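Local coordinates for serine protease inhibitor 4, isoform B (PDB 4P0F), which probably inhibits serine and cysteine endopeptidases as a serpin, a suicide inhibitor whose reactive loop joins its main sheet once cleaved, at residues A[20-25]-A[374-379]; A[272-277]-A[360-365]. One frame throughout, in Å; residues are numbered along the deposited sequence.

Interaction 1: residues A[20-25]-A[374-379]; sequences NVYGKL and WGSVVR
Tyr22 of the helix meets Trp374 and Ser376 of the strand, and its ring carries the contact. The aromatic part comes first. Trp374 NE1 sits over one face of the tyrosine ring, offset toward the rim, with Tyr22 CD2 3.2 Å away. The side chains cross at about a right angle. The tyrosine ring and the five-membered indole ring have centroids 4.3 Å apart and planes at 49°, an oblique pairing. Tyr22 CB in turn lies over a face of the indole. Both side chains leave their backbones with CG opposite the main-chain N, and in Tyr22 (chi1 -178°) this sends the ring out toward the strand. The helix is the N-terminal helix 6-28 of the serpin fold, and strand 370-377 belongs to sheet B, in the core of the molecule; Phe36 of strand 35-36 also touches Tyr22. An alanine in place of Trp374 would probably strip the cover from one face of the tyrosine and leave a gap between helix and strand. The polar part lies at the far end of the ring. Tyr22 OH is hydrogen-bonded to Ser376 OG, which lies at the ring edge, in its plane. The modelled length from OH to OG, 2.3 Å, is shorter than a normal hydrogen bond and so doubtful in detail. Thr361 OG1 of the adjacent strand 360-366 is also hydrogen-bonded to Tyr22 OH.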
loop_
_atom_site.group_PDB
_atom_site.type_symbol
_atom_site.label_atom_id
_atom_site.label_comp_id
_atom_site.label_asym_id
_atom_site.label_seq_id
_atom_site.Cartn_x
_atom_site.Cartn_y
_atom_site.Cartn_z
ATOM N N ASN A 20 -6.938 -6.816 -6.459
ATOM C CA ASN A 20 -6.238 -8.033 -6.861
ATOM C C ASN A 20 -5.255 -8.479 -5.776
ATOM O O ASN A 20 -5.234 -9.651 -5.385
ATOM C CB ASN A 20 -5.492 -7.825 -8.182
ATOM C CG ASN A 20 -6.423 -7.667 -9.375
ATOM O OD1 ASN A 20 -7.633 -7.888 -9.288
ATOM N ND2 ASN A 20 -5.841 -7.331 -10.518
ATOM N N VAL A 21 -4.449 -7.540 -5.290
ATOM C CA VAL A 21 -3.452 -7.834 -4.255
ATOM C C VAL A 21 -4.134 -8.231 -2.937
ATOM O O VAL A 21 -3.745 -9.210 -2.289
ATOM C CB VAL A 21 -2.520 -6.625 -4.035
ATOM C CG1 VAL A 21 -1.650 -6.824 -2.799
ATOM C CG2 VAL A 21 -1.643 -6.407 -5.273
ATOM N N TYR A 22 -5.162 -7.474 -2.566
ATOM C CA TYR A 22 -5.923 -7.726 -1.338
ATOM C C TYR A 22 -6.458 -9.157 -1.352
ATOM O O TYR A 22 -6.360 -9.887 -0.361
ATOM C CB TYR A 22 -7.047 -6.690 -1.228
ATOM C CG TYR A 22 -7.947 -6.726 -0.008
ATOM C CD1 TYR A 22 -7.434 -6.823 1.279
ATOM C CD2 TYR A 22 -9.322 -6.579 -0.156
ATOM C CE1 TYR A 22 -8.278 -6.822 2.383
ATOM C CE2 TYR A 22 -10.170 -6.576 0.932
ATOM C CZ TYR A 22 -9.648 -6.694 2.197
ATOM O OH TYR A 22 -10.528 -6.690 3.256
ATOM N N GLY A 23 -6.995 -9.575 -2.494
ATOM C CA GLY A 23 -7.502 -10.923 -2.622
ATOM C C GLY A 23 -6.441 -11.988 -2.431
ATOM O O GLY A 23 -6.682 -12.981 -1.752
ATOM N N LYS A 24 -5.268 -11.798 -3.032
ATOM C CA LYS A 24 -4.185 -12.764 -2.886
ATOM C C LYS A 24 -3.590 -12.751 -1.473
ATOM O O LYS A 24 -3.169 -13.785 -0.975
ATOM C CB LYS A 24 -3.078 -12.497 -3.916
ATOM C CG LYS A 24 -3.522 -12.627 -5.372
ATOM C CD LYS A 24 -4.272 -13.917 -5.650
ATOM C CE LYS A 24 -4.651 -13.999 -7.124
ATOM N NZ LYS A 24 -5.522 -15.152 -7.419
ATOM N N LEU A 25 -3.547 -11.583 -0.837
ATOM C CA LEU A 25 -3.011 -11.489 0.521
ATOM C C LEU A 25 -3.959 -12.124 1.525
ATOM O O LEU A 25 -3.526 -12.803 2.450
ATOM C CB LEU A 25 -2.759 -10.037 0.915
ATOM C CG LEU A 25 -1.569 -9.336 0.269
ATOM C CD1 LEU A 25 -1.541 -7.863 0.656
ATOM C CD2 LEU A 25 -0.252 -10.013 0.660
ATOM N N TRP A 374 -4.987 0.214 2.075
ATOM C CA TRP A 374 -6.105 -0.712 2.026
ATOM C C TRP A 374 -5.909 -1.733 3.135
ATOM O O TRP A 374 -4.792 -2.213 3.350
ATOM C CB TRP A 374 -6.158 -1.385 0.656
ATOM C CG TRP A 374 -7.450 -2.023 0.293
ATOM C CD1 TRP A 374 -8.074 -3.039 0.951
ATOM C CD2 TRP A 374 -8.273 -1.717 -0.846
ATOM N NE1 TRP A 374 -9.243 -3.368 0.309
ATOM C CE2 TRP A 374 -9.384 -2.574 -0.798
ATOM C CE3 TRP A 374 -8.178 -0.795 -1.892
ATOM C CZ2 TRP A 374 -10.397 -2.536 -1.756
ATOM C CZ3 TRP A 374 -9.175 -0.761 -2.838
ATOM C CH2 TRP A 374 -10.271 -1.621 -2.766
ATOM N N GLY A 375 -6.975 -2.074 3.851
ATOM C CA GLY A 375 -6.828 -3.055 4.903
ATOM C C GLY A 375 -8.108 -3.691 5.388
ATOM O O GLY A 375 -9.201 -3.387 4.908
ATOM N N SER A 376 -7.926 -4.601 6.338
ATOM C CA SER A 376 -8.989 -5.346 6.992
ATOM C C SER A 376 -8.821 -5.300 8.495
ATOM O O SER A 376 -7.704 -5.355 8.996
ATOM C CB SER A 376 -8.969 -6.815 6.572
ATOM O OG SER A 376 -9.397 -6.995 5.248
ATOM N N VAL A 377 -9.940 -5.232 9.205
ATOM C CA VAL A 377 -9.951 -5.501 10.636
ATOM C C VAL A 377 -10.750 -6.770 10.833
ATOM O O VAL A 377 -11.959 -6.785 10.617
ATOM C CB VAL A 377 -10.553 -4.348 11.446
ATOM C CG1 VAL A 377 -10.584 -4.710 12.929
ATOM C CG2 VAL A 377 -9.742 -3.078 11.240
ATOM N N VAL A 378 -10.069 -7.835 11.241
ATOM C CA VAL A 378 -10.702 -9.140 11.367
ATOM C C VAL A 378 -10.729 -9.612 12.811
ATOM O O VAL A 378 -11.693 -10.225 13.255
ATOM C CB VAL A 378 -9.975 -10.186 10.499
ATOM C CG1 VAL A 378 -10.607 -11.560 10.654
ATOM C CG2 VAL A 378 -9.998 -9.757 9.036
ATOM N N ARG A 379 -9.654 -9.337 13.529
ATOM C CA ARG A 379 -9.531 -9.748 14.919
ATOM C C ARG A 379 -9.026 -8.584 15.734
ATOM O O ARG A 379 -8.039 -7.962 15.371
ATOM C CB ARG A 379 -8.570 -10.931 15.061
ATOM C CG ARG A 379 -8.995 -12.184 14.319
ATOM C CD ARG A 379 -7.991 -13.309 14.526
ATOM N NE ARG A 379 -8.326 -14.491 13.737
ATOM C CZ ARG A 379 -7.689 -15.656 13.821
ATOM N NH1 ARG A 379 -6.676 -15.808 14.666
ATOM N NH2 ARG A 379 -8.069 -16.675 13.061
#

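Interaction 2: residues A[272-277]-A[360-365]; sequences PRFKAE and FTYVLV
Phe274 reaches across to Phe360 and Tyr362, and its ring is the middle of the contact. From CB the side chain turns so that CG leans in between the main-chain N and C (chi1 77°). The ring is thereby directed at the other strand. Along one side, CD1 lies 3.4 Å from Pro272 O, the carbonyl oxygen being at the ring edge and in its plane. The next atom, CE1, meets Phe360 CZ at 4.1 Å, close to the plane of the Phe360 ring and at its edge. At the tip, CZ lies 4.0 Å from Tyr362 CE2. Round the other side, Phe274 CE2 touches the same Tyr362 CE2. These two rings are oblique to each other, with centroids 5.7 Å apart and planes at 56°. The contact joins two sheets of the serpin fold. Strand 263-281 contributes here to the large sheet A, and strand 360-366 is part of sheet B, which packs against it. The backbones stay far apart, with Pro272 CA and Phe360 CA 10.9 Å from each other, and the side chains bridge the interval. No hydrogen bond crosses it. Pro272 adds a second point of contact: its CD meets Phe360 CE2 at 4.1 Å, the two side chains coming from opposite directions. Leu380 also packs on Pro272. Ile322 of the neighbouring strand 311-324 touches both Ala276 and Tyr362.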
loop_
_atom_site.group_PDB
_atom_site.type_symbol
_atom_site.label_atom_id
_atom_site.label_comp_id
_atom_site.label_asym_id
_atom_site.label_seq_id
_atom_site.Cartn_x
_atom_site.Cartn_y
_atom_site.Cartn_z
ATOM N N PRO A 272 -13.797 1.321 16.206
ATOM C CA PRO A 272 -12.739 0.967 17.162
ATOM C C PRO A 272 -11.526 1.875 17.041
ATOM O O PRO A 272 -11.171 2.304 15.941
ATOM C CB PRO A 272 -12.362 -0.474 16.779
ATOM C CG PRO A 272 -13.446 -0.951 15.854
ATOM C CD PRO A 272 -14.011 0.266 15.201
ATOM N N ARG A 273 -10.912 2.168 18.180
ATOM C CA ARG A 273 -9.600 2.777 18.227
ATOM C C ARG A 273 -8.599 1.634 18.055
ATOM O O ARG A 273 -8.403 0.837 18.973
ATOM C CB ARG A 273 -9.402 3.529 19.554
ATOM C CG ARG A 273 -8.114 4.341 19.660
ATOM C CD ARG A 273 -8.065 5.171 20.963
ATOM N NE ARG A 273 -7.943 4.321 22.138
ATOM C CZ ARG A 273 -8.474 4.571 23.331
ATOM N NH1 ARG A 273 -9.223 5.656 23.552
ATOM N NH2 ARG A 273 -8.264 3.709 24.314
ATOM N N PHE A 274 -7.994 1.526 16.875
ATOM C CA PHE A 274 -7.189 0.346 16.569
ATOM C C PHE A 274 -5.900 0.680 15.854
ATOM O O PHE A 274 -5.721 1.775 15.325
ATOM C CB PHE A 274 -8.012 -0.652 15.731
ATOM C CG PHE A 274 -8.162 -0.273 14.271
ATOM C CD1 PHE A 274 -9.197 0.542 13.848
ATOM C CD2 PHE A 274 -7.282 -0.772 13.320
ATOM C CE1 PHE A 274 -9.346 0.874 12.503
ATOM C CE2 PHE A 274 -7.418 -0.440 11.981
ATOM C CZ PHE A 274 -8.449 0.381 11.568
ATOM N N LYS A 275 -4.988 -0.280 15.867
ATOM C CA LYS A 275 -3.761 -0.162 15.095
ATOM C C LYS A 275 -3.478 -1.515 14.474
ATOM O O LYS A 275 -3.952 -2.543 14.961
ATOM C CB LYS A 275 -2.604 0.318 15.968
ATOM C CG LYS A 275 -2.013 -0.715 16.893
ATOM C CD LYS A 275 -0.874 -0.107 17.712
ATOM C CE LYS A 275 -0.286 -1.109 18.687
ATOM N NZ LYS A 275 0.638 -0.467 19.668
ATOM N N ALA A 276 -2.734 -1.514 13.376
ATOM C CA ALA A 276 -2.357 -2.757 12.728
ATOM C C ALA A 276 -0.993 -2.593 12.076
ATOM O O ALA A 276 -0.625 -1.499 11.658
ATOM C CB ALA A 276 -3.410 -3.167 11.710
ATOM N N GLU A 277 -0.238 -3.686 12.032
ATOM C CA GLU A 277 1.055 -3.719 11.356
ATOM C C GLU A 277 1.089 -4.996 10.541
ATOM O O GLU A 277 0.620 -6.034 11.009
ATOM C CB GLU A 277 2.211 -3.690 12.350
ATOM C CG GLU A 277 1.978 -2.812 13.560
ATOM C CD GLU A 277 3.219 -2.666 14.423
ATOM O OE1 GLU A 277 4.333 -2.915 13.913
ATOM O OE2 GLU A 277 3.076 -2.306 15.611
ATOM N N PHE A 360 -14.457 -5.632 9.201
ATOM C CA PHE A 360 -14.706 -4.696 8.117
ATOM C C PHE A 360 -13.452 -4.446 7.299
ATOM O O PHE A 360 -12.338 -4.824 7.696
ATOM C CB PHE A 360 -15.267 -3.367 8.651
ATOM C CG PHE A 360 -14.356 -2.636 9.614
ATOM C CD1 PHE A 360 -13.409 -1.727 9.154
ATOM C CD2 PHE A 360 -14.475 -2.834 10.978
ATOM C CE1 PHE A 360 -12.592 -1.050 10.043
ATOM C CE2 PHE A 360 -13.662 -2.161 11.865
ATOM C CZ PHE A 360 -12.718 -1.269 11.394
ATOM N N THR A 361 -13.642 -3.853 6.124
ATOM C CA THR A 361 -12.527 -3.471 5.280
ATOM C C THR A 361 -12.511 -1.949 5.190
ATOM O O THR A 361 -13.524 -1.282 5.426
ATOM C CB THR A 361 -12.606 -4.142 3.877
ATOM O OG1 THR A 361 -11.470 -3.755 3.091
ATOM C CG2 THR A 361 -13.837 -3.746 3.162
ATOM N N TYR A 362 -11.340 -1.392 4.919
ATOM C CA TYR A 362 -11.195 0.053 4.867
ATOM C C TYR A 362 -10.158 0.440 3.816
ATOM O O TYR A 362 -9.271 -0.345 3.460
ATOM C CB TYR A 362 -10.813 0.622 6.247
ATOM C CG TYR A 362 -9.488 0.122 6.763
ATOM C CD1 TYR A 362 -8.304 0.735 6.379
ATOM C CD2 TYR A 362 -9.415 -0.980 7.599
ATOM C CE1 TYR A 362 -7.087 0.277 6.828
ATOM C CE2 TYR A 362 -8.194 -1.450 8.055
ATOM C CZ TYR A 362 -7.034 -0.817 7.662
ATOM O OH TYR A 362 -5.815 -1.284 8.099
ATOM N N VAL A 363 -10.306 1.656 3.311
ATOM C CA VAL A 363 -9.441 2.214 2.286
ATOM C C VAL A 363 -9.178 3.674 2.606
ATOM O O VAL A 363 -10.100 4.419 2.920
ATOM C CB VAL A 363 -10.074 2.121 0.883
ATOM C CG1 VAL A 363 -9.030 2.456 -0.195
ATOM C CG2 VAL A 363 -10.666 0.748 0.649
ATOM N N LEU A 364 -7.914 4.078 2.561
ATOM C CA LEU A 364 -7.563 5.495 2.607
ATOM C C LEU A 364 -7.486 5.974 1.163
ATOM O O LEU A 364 -6.613 5.536 0.397
ATOM C CB LEU A 364 -6.233 5.725 3.337
ATOM C CG LEU A 364 -6.202 5.367 4.824
ATOM C CD1 LEU A 364 -4.862 5.730 5.459
ATOM C CD2 LEU A 364 -7.317 6.074 5.562
ATOM N N VAL A 365 -8.425 6.835 0.790
ATOM C CA VAL A 365 -8.660 7.169 -0.610
ATOM C C VAL A 365 -8.484 8.650 -0.871
ATOM O O VAL A 365 -8.959 9.495 -0.110
ATOM C CB VAL A 365 -10.083 6.750 -1.064
ATOM C CG1 VAL A 365 -10.230 5.258 -1.034
ATOM C CG2 VAL A 365 -11.142 7.367 -0.189
#

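The centres of the two interactions are about 11 Å apart. Along the chain the order is 20-25, 272-277, 360-365 and 374-379, so both segments of interaction 2 come between those of interaction 1. Strands 360-366 and 370-377 follow each other and pair antiparallel in sheet B. Val377 N lies 2.9 Å from Phe360 O, a probable hydrogen bond. Interaction 1 ties this pair to the N-terminal helix, while interaction 2 ties it to sheet A. Val377 CG2 also touches Phe274 CE2 at 3.6 Å. The C-terminal strands of sheet B thus lie between the first helix and the sheet that takes up the cleaved reactive loop in serpins.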